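Local coordinates for protein Pre-mRNA-splicing factor SAD1 (PDB 4MSX) that promotes assembly of newly made U4 snRNA into the U4/U6 snRNP and is required for pre-mRNA splicing, although its ubiquitin-protease-like fold is catalytically inactive, at residues Leu288-Lys293 / Leu368-Gln373; Phe374-Phe379 / Ile475-Lys480. All blocks are in the same frame, centred on the assembly; numbering follows the deposited sequence. Where two conformers were deposited one is given.

In the fold
Contacts 1 and 2 follow one another along the chain, their centres about 11 Å apart, and both lie in the USP-type domain, away from the zinc finger. Contact 1 is the more peripheral and only partly buried: the end of helix 282-292 meets the segment leading out of strand 365-370, through an arginine on backbone carbonyls, a water between His290 O and Gln373 N, and proline packing. Contact 2 is core, pairing strands 374-379 and 472-480 by regular backbone bonds and aromatic packing. The two are joined directly, since Ser291 O lies 2.9 Å from Phe374 N and Leu371 O lies 2.6 Å from Lys480 NZ, both probable hydrogen bonds.

Contact 1: Leu288-Lys293 / Leu368-Gln373; sequences LNHSCK and LTRLPQ
Arg370 reaches across to His290 of helix 282-292 and to Lys293 just beyond it, gripping one backbone carbonyl oxygen of each with the end of its guanidinium. NH1 and NH2 both bond end-on to His290 O, each at 3.0 Å, with NH2 on a lone pair in the carbonyl plane and NH1 well above it. NH1 also gives a 2.8 Å bond to Lys293 O, and both oxygens lie in the guanidinium plane, which fixes the group's rotation. The long reach comes from a chain extended from CG to NE, with CG anti to the backbone N (chi1 -176°). Nearer the backbone of 291-292 the packing is tighter: buried Pro372 sets CB 3.5 Å from Ser291 O and 3.7 Å from Cys292 C, while its CG lies near Cys292 O. Arg370 and Thr369 both face Lys295 on strand 294-299, a classic beta bulge at the end of strand 365-370, from which the chain passes into strand 374-379 of the USP-type domain. Toward solvent the contact is looser. The exposed His290 ring crosses the arginine at about a right angle, its plane turned 64° from the guanidinium. A water lies over one ring face, toward its rim, donates to His290 O and accepts from Gln373 N at 2.8 Å. A leucine in place of Arg370 would probably strip His290 O of both guanidinium bonds and leave Lys293 O without its arginine mate. Lys293 folds back along the helix, NZ bonding to Asn289 OD1 at 2.7 Å, and makes a cation-pi contact with Trp321.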
# COMPACT_ATOMS: atom_id res chain seq x y z
N LEU A 288 0.12 -11.45 10.42
CA LEU A 288 0.24 -11.92 9.01
C LEU A 288 0.26 -13.43 8.94
O LEU A 288 -0.43 -14.03 8.11
CB LEU A 288 1.54 -11.37 8.36
CG LEU A 288 1.56 -9.86 8.16
CD1 LEU A 288 2.95 -9.43 7.61
CD2 LEU A 288 0.49 -9.50 7.14
N ASN A 289 1.04 -14.07 9.79
CA ASN A 289 0.98 -15.54 9.80
C ASN A 289 -0.42 -16.10 10.03
O ASN A 289 -0.85 -17.03 9.35
CB ASN A 289 2.02 -16.14 10.77
CG ASN A 289 3.41 -16.20 10.13
OD1 ASN A 289 3.74 -17.16 9.46
ND2 ASN A 289 4.20 -15.15 10.29
N HIS A 290 -1.19 -15.50 10.93
CA HIS A 290 -2.49 -16.05 11.17
C HIS A 290 -3.46 -15.71 10.05
O HIS A 290 -4.27 -16.53 9.62
CB HIS A 290 -3.11 -15.50 12.49
CG HIS A 290 -4.54 -15.91 12.64
ND1 HIS A 290 -4.91 -17.20 12.95
CD2 HIS A 290 -5.68 -15.23 12.44
CE1 HIS A 290 -6.23 -17.28 12.97
NE2 HIS A 290 -6.72 -16.10 12.65
N SER A 291 -3.38 -14.48 9.55
CA SER A 291 -4.44 -14.04 8.66
C SER A 291 -4.19 -14.32 7.15
O SER A 291 -5.15 -14.38 6.38
CB SER A 291 -4.65 -12.53 8.82
OG SER A 291 -5.10 -12.25 10.13
N CYS A 292 -2.92 -14.41 6.76
CA CYS A 292 -2.56 -14.38 5.33
C CYS A 292 -1.85 -15.64 4.84
O CYS A 292 -1.69 -15.85 3.62
CB CYS A 292 -1.63 -13.16 5.06
SG CYS A 292 -2.51 -11.65 5.35
N LYS A 293 -1.38 -16.46 5.77
CA LYS A 293 -0.48 -17.53 5.36
C LYS A 293 -1.24 -18.84 5.14
O LYS A 293 -1.91 -19.35 6.03
CB LYS A 293 0.66 -17.70 6.37
CG LYS A 293 1.59 -18.88 6.01
CD LYS A 293 2.85 -18.91 6.87
CE LYS A 293 3.90 -17.91 6.37
NZ LYS A 293 5.14 -17.85 7.23
N LEU A 368 -5.22 -27.65 -0.54
CA LEU A 368 -5.03 -26.48 0.34
C LEU A 368 -5.38 -26.89 1.76
O LEU A 368 -6.55 -27.03 2.07
CB LEU A 368 -5.90 -25.30 -0.13
CG LEU A 368 -5.39 -24.78 -1.47
CD1 LEU A 368 -6.35 -23.79 -2.10
CD2 LEU A 368 -3.99 -24.16 -1.28
N THR A 369 -4.39 -27.15 2.60
CA THR A 369 -4.72 -27.62 3.95
C THR A 369 -4.82 -26.49 4.98
O THR A 369 -5.24 -26.73 6.10
CB THR A 369 -3.70 -28.60 4.47
OG1 THR A 369 -2.39 -28.01 4.35
CG2 THR A 369 -3.77 -29.92 3.68
N ARG A 370 -4.37 -25.29 4.65
CA ARG A 370 -4.75 -24.14 5.49
C ARG A 370 -5.27 -23.05 4.60
O ARG A 370 -4.57 -22.55 3.69
CB ARG A 370 -3.60 -23.63 6.37
CG ARG A 370 -4.07 -22.45 7.33
CD ARG A 370 -2.95 -21.98 8.24
NE ARG A 370 -3.52 -21.25 9.38
CZ ARG A 370 -3.70 -19.94 9.44
NH1 ARG A 370 -3.28 -19.15 8.45
NH2 ARG A 370 -4.27 -19.42 10.54
N LEU A 371 -6.52 -22.71 4.82
CA LEU A 371 -7.16 -21.67 4.03
C LEU A 371 -7.20 -20.43 4.91
O LEU A 371 -7.85 -20.42 5.94
CB LEU A 371 -8.56 -22.10 3.60
CG LEU A 371 -8.57 -23.07 2.41
CD1 LEU A 371 -9.95 -23.62 2.17
CD2 LEU A 371 -8.07 -22.38 1.16
N PRO A 372 -6.43 -19.39 4.54
CA PRO A 372 -6.32 -18.20 5.39
C PRO A 372 -7.53 -17.30 5.29
O PRO A 372 -8.27 -17.40 4.33
CB PRO A 372 -5.06 -17.47 4.82
CG PRO A 372 -4.98 -17.89 3.38
CD PRO A 372 -5.58 -19.33 3.32
N GLN A 373 -7.70 -16.38 6.25
CA GLN A 373 -8.73 -15.36 6.12
C GLN A 373 -8.52 -14.56 4.80
O GLN A 373 -9.49 -14.18 4.13
CB GLN A 373 -8.64 -14.36 7.30
CG GLN A 373 -9.70 -13.31 7.23
CD GLN A 373 -11.09 -13.92 7.60
OE1 GLN A 373 -11.19 -15.10 8.01
NE2 GLN A 373 -12.15 -13.13 7.42
O HOH W 1 -6.89 -16.92 8.90

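Contact 2: Phe374-Phe379 / Ile475-Lys480; sequences FLIFHF and IQVWEK
Strands 374-379 and 475-480 run antiparallel at 157°, their axes 4.6 Å apart, with Leu375 opposite Trp478 and Phe377 opposite Gln476 as hydrogen-bonded pairs, each closed by two backbone N-H to O bonds. The pair belongs to the mixed sheet of the USP-type fold; strand 323-325 lies along the other edge of 374-379 and strand 409-421 along that of 472-480. Phe374, Ile376, His378, Ile475, Val477 and Glu479 share one face. There Ile376 and Ile475, in the conformer given, lie side by side, pointing the same way, and Phe274 and Pro266 of helix 266-280 pack against them. At the Phe374-Glu479 end of the pair the Phe374 ring runs alongside Glu479, ring and carboxylate planes not far from parallel, with OE2 near CZ; OE1 is salt-bridged to Lys414. On the opposite face, the Phe377 ring and the five-membered ring of Trp478 meet obliquely, their planes 53° apart, with Phe377 CE2 over one face of the indole, 3.5 Å from Trp478 CD1. This position follows from chi1 -65°, which sets the phenyl beside its own backbone N. Phe379 brings its ring edge to the Gln476 amide, nearly perpendicular to it. That amide is held at both ends: NE2 bonds to Asn416 OD1, and OE1 takes Trp478 NE1 at 2.9 Å. OE1 lies near the indole plane, whereas NE1 sits well above the carbonyl plane of the amide, off its lone pairs.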
# COMPACT_ATOMS: atom_id res chain seq x y z
N PHE A 374 -7.26 -14.27 4.44
CA PHE A 374 -6.98 -13.55 3.17
C PHE A 374 -6.14 -14.46 2.29
O PHE A 374 -5.00 -14.76 2.64
CB PHE A 374 -6.21 -12.22 3.44
CG PHE A 374 -7.00 -11.27 4.24
CD1 PHE A 374 -7.95 -10.48 3.64
CD2 PHE A 374 -6.87 -11.25 5.64
CE1 PHE A 374 -8.71 -9.57 4.42
CE2 PHE A 374 -7.65 -10.39 6.44
CZ PHE A 374 -8.58 -9.56 5.83
N LEU A 375 -6.72 -14.89 1.18
CA LEU A 375 -6.08 -15.80 0.22
C LEU A 375 -5.68 -14.95 -0.97
O LEU A 375 -6.53 -14.30 -1.60
CB LEU A 375 -7.12 -16.88 -0.18
CG LEU A 375 -6.69 -18.00 -1.15
CD1 LEU A 375 -5.42 -18.70 -0.63
CD2 LEU A 375 -7.86 -19.01 -1.32
N ILE A 376 -4.38 -14.90 -1.23
CA ILE A 376 -3.83 -14.03 -2.27
C ILE A 376 -3.35 -14.89 -3.43
O ILE A 376 -2.49 -15.78 -3.24
CB ILE A 376 -2.62 -13.24 -1.69
CG1 ILE A 376 -3.03 -12.53 -0.41
CG2 ILE A 376 -2.08 -12.24 -2.78
CD1 ILE A 376 -1.82 -11.81 0.34
N PHE A 377 -3.90 -14.63 -4.61
CA PHE A 377 -3.51 -15.38 -5.80
C PHE A 377 -2.62 -14.52 -6.66
O PHE A 377 -2.82 -13.31 -6.76
CB PHE A 377 -4.72 -15.67 -6.69
CG PHE A 377 -5.75 -16.59 -6.04
CD1 PHE A 377 -5.35 -17.68 -5.29
CD2 PHE A 377 -7.10 -16.36 -6.23
CE1 PHE A 377 -6.29 -18.56 -4.72
CE2 PHE A 377 -8.07 -17.22 -5.65
CZ PHE A 377 -7.66 -18.29 -4.89
N HIS A 378 -1.72 -15.18 -7.35
CA HIS A 378 -0.91 -14.52 -8.40
C HIS A 378 -1.15 -15.31 -9.70
O HIS A 378 -1.04 -16.54 -9.70
CB HIS A 378 0.55 -14.64 -8.00
CG HIS A 378 1.53 -14.52 -9.15
ND1 HIS A 378 2.49 -15.48 -9.40
CD2 HIS A 378 1.73 -13.53 -10.06
CE1 HIS A 378 3.23 -15.10 -10.44
NE2 HIS A 378 2.82 -13.90 -10.83
N PHE A 379 -1.44 -14.61 -10.79
CA PHE A 379 -1.62 -15.28 -12.11
C PHE A 379 -0.31 -15.18 -12.84
O PHE A 379 0.20 -14.09 -13.04
CB PHE A 379 -2.76 -14.63 -12.87
CG PHE A 379 -4.06 -14.76 -12.10
CD1 PHE A 379 -4.82 -15.94 -12.18
CD2 PHE A 379 -4.45 -13.78 -11.21
CE1 PHE A 379 -6.00 -16.08 -11.41
CE2 PHE A 379 -5.60 -13.91 -10.43
CZ PHE A 379 -6.38 -15.06 -10.53
N ILE A 475 -2.66 -9.96 -9.50
CA ILE A 475 -2.79 -10.40 -8.13
C ILE A 475 -4.19 -10.11 -7.62
O ILE A 475 -4.76 -9.07 -7.91
CB ILE A 475 -1.80 -9.59 -7.19
CG1 ILE A 475 -0.41 -10.22 -7.22
CG2 ILE A 475 -2.32 -9.55 -5.74
CD1 ILE A 475 0.63 -9.26 -6.63
N GLN A 476 -4.74 -11.02 -6.83
CA GLN A 476 -6.05 -10.78 -6.21
C GLN A 476 -6.00 -11.12 -4.77
O GLN A 476 -5.29 -12.03 -4.37
CB GLN A 476 -7.18 -11.70 -6.82
CG GLN A 476 -7.47 -11.29 -8.27
CD GLN A 476 -8.51 -12.19 -8.91
OE1 GLN A 476 -8.72 -13.35 -8.47
NE2 GLN A 476 -9.21 -11.64 -9.91
N VAL A 477 -6.85 -10.44 -4.00
CA VAL A 477 -6.95 -10.76 -2.57
C VAL A 477 -8.41 -11.17 -2.36
O VAL A 477 -9.30 -10.41 -2.72
CB VAL A 477 -6.66 -9.56 -1.65
CG1 VAL A 477 -6.91 -9.93 -0.16
CG2 VAL A 477 -5.17 -9.08 -1.82
N TRP A 478 -8.61 -12.37 -1.83
CA TRP A 478 -9.96 -12.91 -1.55
C TRP A 478 -10.11 -13.04 -0.05
O TRP A 478 -9.14 -13.43 0.65
CB TRP A 478 -10.11 -14.30 -2.19
CG TRP A 478 -10.17 -14.24 -3.68
CD1 TRP A 478 -9.10 -14.08 -4.54
CD2 TRP A 478 -11.34 -14.29 -4.51
NE1 TRP A 478 -9.55 -14.04 -5.83
CE2 TRP A 478 -10.91 -14.21 -5.85
CE3 TRP A 478 -12.73 -14.47 -4.26
CZ2 TRP A 478 -11.80 -14.24 -6.95
CZ3 TRP A 478 -13.61 -14.51 -5.34
CH2 TRP A 478 -13.14 -14.39 -6.66
N GLU A 479 -11.31 -12.75 0.48
CA GLU A 479 -11.50 -12.77 1.91
C GLU A 479 -12.56 -13.84 2.28
O GLU A 479 -13.62 -13.93 1.63
CB GLU A 479 -12.02 -11.42 2.43
CG GLU A 479 -12.22 -11.44 3.94
CD GLU A 479 -12.53 -10.06 4.56
OE1 GLU A 479 -13.01 -9.14 3.82
OE2 GLU A 479 -12.28 -9.90 5.78
N LYS A 480 -12.22 -14.64 3.26
CA LYS A 480 -13.03 -15.82 3.60
C LYS A 480 -14.33 -15.33 4.26
O LYS A 480 -14.31 -14.36 5.03
CB LYS A 480 -12.24 -16.76 4.52
CG LYS A 480 -13.03 -17.95 5.12
CD LYS A 480 -12.12 -19.15 5.35
CE LYS A 480 -11.29 -19.03 6.57
NZ LYS A 480 -10.35 -20.19 6.68